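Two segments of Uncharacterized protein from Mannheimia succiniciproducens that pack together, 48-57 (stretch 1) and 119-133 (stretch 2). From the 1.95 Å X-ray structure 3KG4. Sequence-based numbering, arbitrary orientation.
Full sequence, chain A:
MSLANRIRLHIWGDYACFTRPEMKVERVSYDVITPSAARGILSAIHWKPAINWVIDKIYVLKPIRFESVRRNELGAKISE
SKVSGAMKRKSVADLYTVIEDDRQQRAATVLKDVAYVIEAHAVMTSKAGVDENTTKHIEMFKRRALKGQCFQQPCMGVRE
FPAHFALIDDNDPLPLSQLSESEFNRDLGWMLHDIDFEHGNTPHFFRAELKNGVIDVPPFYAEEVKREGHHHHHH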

# COMPACT_ATOMS: atom_id res chain seq x y z
N LYS A 48 -6.37 -15.14 -2.83
CA LYS A 48 -7.37 -16.18 -3.04
C LYS A 48 -8.60 -15.74 -2.23
O LYS A 48 -8.44 -15.02 -1.25
CB LYS A 48 -6.84 -17.56 -2.57
N PRO A 49 -9.82 -16.17 -2.64
CA PRO A 49 -11.08 -15.77 -2.01
C PRO A 49 -11.14 -16.15 -0.56
O PRO A 49 -11.91 -15.56 0.20
CB PRO A 49 -12.18 -16.52 -2.81
CG PRO A 49 -11.52 -17.28 -3.85
CD PRO A 49 -10.04 -16.99 -3.85
N ALA A 50 -10.35 -17.13 -0.16
CA ALA A 50 -10.31 -17.53 1.23
C ALA A 50 -9.82 -16.38 2.13
O ALA A 50 -10.23 -16.30 3.29
CB ALA A 50 -9.44 -18.80 1.41
N ILE A 51 -8.99 -15.48 1.59
CA ILE A 51 -8.35 -14.43 2.44
C ILE A 51 -8.59 -12.99 1.96
O ILE A 51 -8.92 -12.75 0.80
CB ILE A 51 -6.82 -14.62 2.54
CG1 ILE A 51 -6.17 -14.48 1.17
CG2 ILE A 51 -6.49 -15.98 3.25
CD1 ILE A 51 -4.73 -14.00 1.18
N ASN A 52 -8.42 -12.06 2.90
CA ASN A 52 -8.35 -10.62 2.61
C ASN A 52 -7.11 -10.10 3.30
O ASN A 52 -6.79 -10.52 4.43
CB ASN A 52 -9.60 -9.86 3.10
CG ASN A 52 -10.79 -9.98 2.11
OD1 ASN A 52 -11.95 -10.12 2.54
ND2 ASN A 52 -10.51 -9.94 0.80
N TRP A 53 -6.36 -9.26 2.59
CA TRP A 53 -5.21 -8.58 3.15
C TRP A 53 -5.67 -7.36 3.93
O TRP A 53 -6.44 -6.53 3.41
CB TRP A 53 -4.26 -8.14 2.07
CG TRP A 53 -3.57 -9.23 1.41
CD1 TRP A 53 -3.69 -9.60 0.12
CD2 TRP A 53 -2.59 -10.09 2.00
NE1 TRP A 53 -2.82 -10.66 -0.15
CE2 TRP A 53 -2.17 -10.99 1.01
CE3 TRP A 53 -2.05 -10.20 3.29
CZ2 TRP A 53 -1.23 -11.99 1.26
CZ3 TRP A 53 -1.14 -11.21 3.54
CH2 TRP A 53 -0.71 -12.07 2.53
N VAL A 54 -5.20 -7.24 5.16
CA VAL A 54 -5.55 -6.08 5.99
C VAL A 54 -4.29 -5.22 6.21
O VAL A 54 -3.31 -5.73 6.75
CB VAL A 54 -6.18 -6.54 7.31
CG1 VAL A 54 -6.44 -5.34 8.28
CG2 VAL A 54 -7.46 -7.32 7.02
N ILE A 55 -4.33 -3.93 5.82
CA ILE A 55 -3.16 -3.08 5.94
C ILE A 55 -3.10 -2.58 7.39
O ILE A 55 -4.10 -2.07 7.93
CB ILE A 55 -3.19 -1.89 4.97
CG1 ILE A 55 -3.42 -2.36 3.53
CG2 ILE A 55 -1.86 -1.12 4.97
CD1 ILE A 55 -2.44 -3.41 3.06
N ASP A 56 -1.92 -2.72 8.00
CA ASP A 56 -1.71 -2.28 9.39
C ASP A 56 -0.89 -0.99 9.47
O ASP A 56 -1.20 -0.08 10.27
CB ASP A 56 -1.03 -3.39 10.18
CG ASP A 56 -1.87 -4.63 10.24
OD1 ASP A 56 -3.03 -4.53 10.65
OD2 ASP A 56 -1.36 -5.71 9.83
N LYS A 57 0.19 -0.93 8.73
CA LYS A 57 1.05 0.26 8.77
C LYS A 57 1.54 0.58 7.37
O LYS A 57 1.79 -0.30 6.57
CB LYS A 57 2.25 0.03 9.71
CG LYS A 57 1.89 -0.19 11.20
CD LYS A 57 3.14 -0.43 12.01
CE LYS A 57 2.89 -0.48 13.55
NZ LYS A 57 4.24 -0.82 14.14
N GLU A 119 2.96 -2.88 5.78
CA GLU A 119 2.89 -3.90 6.79
C GLU A 119 1.44 -4.34 6.89
O GLU A 119 0.57 -3.50 7.06
CB GLU A 119 3.38 -3.34 8.12
CG GLU A 119 3.52 -4.36 9.19
CD GLU A 119 4.27 -3.76 10.42
OE1 GLU A 119 5.43 -3.33 10.29
OE2 GLU A 119 3.68 -3.76 11.51
N ALA A 120 1.20 -5.64 6.81
CA ALA A 120 -0.13 -6.21 6.64
C ALA A 120 -0.22 -7.60 7.24
O ALA A 120 0.81 -8.27 7.47
CB ALA A 120 -0.49 -6.29 5.08
N HIS A 121 -1.45 -8.04 7.46
CA HIS A 121 -1.71 -9.43 7.80
C HIS A 121 -2.91 -9.94 7.00
O HIS A 121 -3.64 -9.16 6.34
CB HIS A 121 -1.93 -9.57 9.32
CG HIS A 121 -3.17 -8.91 9.81
ND1 HIS A 121 -3.24 -7.57 10.14
CD2 HIS A 121 -4.40 -9.41 10.05
CE1 HIS A 121 -4.47 -7.28 10.54
NE2 HIS A 121 -5.19 -8.38 10.47
N ALA A 122 -3.11 -11.26 7.04
CA ALA A 122 -4.25 -11.90 6.36
C ALA A 122 -5.38 -12.23 7.34
O ALA A 122 -5.12 -12.55 8.50
CB ALA A 122 -3.76 -13.19 5.63
N VAL A 123 -6.62 -12.09 6.89
CA VAL A 123 -7.79 -12.55 7.63
C VAL A 123 -8.50 -13.55 6.73
O VAL A 123 -8.43 -13.43 5.50
CB VAL A 123 -8.75 -11.39 8.02
CG1 VAL A 123 -9.33 -10.70 6.78
CG2 VAL A 123 -9.91 -11.90 8.90
N MET A 124 -9.12 -14.57 7.34
CA MET A 124 -9.88 -15.57 6.60
C MET A 124 -11.26 -15.00 6.33
O MET A 124 -11.82 -14.33 7.18
CB MET A 124 -10.00 -16.89 7.38
CG MET A 124 -8.69 -17.45 7.88
SD MET A 124 -7.41 -17.55 6.66
CE MET A 124 -8.16 -18.62 5.45
N THR A 125 -11.78 -15.23 5.14
CA THR A 125 -13.14 -14.80 4.76
C THR A 125 -14.17 -15.91 5.06
O THR A 125 -13.81 -17.06 5.31
CB THR A 125 -13.22 -14.43 3.25
OG1 THR A 125 -13.01 -15.59 2.43
CG2 THR A 125 -12.19 -13.38 2.90
N SER A 126 -15.46 -15.56 5.00
CA SER A 126 -16.53 -16.56 5.16
C SER A 126 -16.51 -17.66 4.09
O SER A 126 -17.14 -18.71 4.26
CB SER A 126 -17.89 -15.88 5.13
OG SER A 126 -18.13 -15.34 3.84
N LYS A 127 -15.81 -17.38 2.98
CA LYS A 127 -15.64 -18.32 1.87
C LYS A 127 -14.37 -19.17 2.00
O LYS A 127 -13.85 -19.67 1.00
CB LYS A 127 -15.62 -17.54 0.54
N ALA A 128 -13.88 -19.35 3.23
CA ALA A 128 -12.66 -20.14 3.48
C ALA A 128 -13.00 -21.59 3.90
O ALA A 128 -14.10 -21.86 4.36
CB ALA A 128 -11.81 -19.47 4.56
N GLY A 129 -12.03 -22.49 3.74
CA GLY A 129 -12.15 -23.86 4.24
C GLY A 129 -12.38 -23.91 5.74
O GLY A 129 -11.73 -23.17 6.51
N VAL A 130 -13.28 -24.81 6.17
CA VAL A 130 -13.79 -24.86 7.55
C VAL A 130 -12.68 -24.76 8.61
O VAL A 130 -12.85 -24.05 9.62
CB VAL A 130 -14.63 -26.15 7.78
N ASP A 131 -11.57 -25.46 8.37
CA ASP A 131 -10.41 -25.45 9.28
C ASP A 131 -9.20 -24.66 8.74
O ASP A 131 -8.14 -24.65 9.39
CB ASP A 131 -9.98 -26.89 9.60
N GLU A 132 -9.35 -24.01 7.58
CA GLU A 132 -8.23 -23.31 6.89
C GLU A 132 -7.69 -22.15 7.73
O GLU A 132 -8.43 -21.50 8.48
CB GLU A 132 -8.66 -22.80 5.48
CG GLU A 132 -7.51 -22.39 4.51
CD GLU A 132 -8.01 -21.96 3.11
OE1 GLU A 132 -9.24 -21.97 2.87
OE2 GLU A 132 -7.17 -21.63 2.23
N ASN A 133 -6.40 -21.90 7.59
CA ASN A 133 -5.75 -20.84 8.34
C ASN A 133 -4.92 -19.93 7.41
O ASN A 133 -4.90 -20.12 6.20
CB ASN A 133 -4.90 -21.44 9.50
CG ASN A 133 -3.51 -21.85 9.06
OD1 ASN A 133 -3.32 -22.46 8.01
ND2 ASN A 133 -2.52 -21.49 9.86
O HOH W 1 5.53 -3.43 13.28

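Strands 51-57 and 119-124 run antiparallel, their axes 4.5 Å apart at closest approach, and join mainly through backbone hydrogen bonds. Asn52 and Val123 form a reciprocal pair, Asn52 N to Val123 O and Val123 N to Asn52 O both at 2.9 Å. Val54 and His121 repeat the pattern: Val54 N reaches His121 O at 2.7 Å, and His121 N reaches Val54 O at 3.0 Å. A beta bulge then shifts the register by one residue, so that Glu119 O accepts twice, from Asp56 N (2.8 Å) and Lys57 N (3.1 Å), while Glu119 N donates to Lys57 O (2.9 Å). CA-H...O contacts supplement the N-H donors at several carbonyls, as where Ile51 CA lies 3.2 Å from Val123 O.

At the bulge, the Asp56 CA-to-CB bond points toward stretch 2, and its carboxylate meets the His121 ring edge: His121 ND1 donates to Asp56 OD2 at 2.7 Å, nearly linearly. Val54 CB covers one face of the same ring, 4.0 Å from the ring centroid of His121. On this side of the sheet, Lys57 NZ and Glu119 OE2 form a long salt bridge (4.0 Å). Water 1 spans the gap, accepting from Lys57 NZ (3.0 Å) and donating to Glu119 OE2 (2.6 Å).

The other side is apolar. Ile51 CG2 touches Met124 CE (3.8 Å), Trp53 CZ3 meets Ala122 CB (3.9 Å), and Ile55 CD1 approaches Ala120 CB (4.0 Å).

Beyond the strand ends, Thr125 satisfies two carbonyls of the Lys48-Ile51 turn: its N donates to Ala50 O (2.6 Å), and Thr125 OG1 donates to Pro49 O in a very short 2.5 Å bond. Within stretch 2, Glu132 OE1 accepts from Gly129 N (3.0 Å); Glu132 OE2 is satisfied elsewhere in the structure.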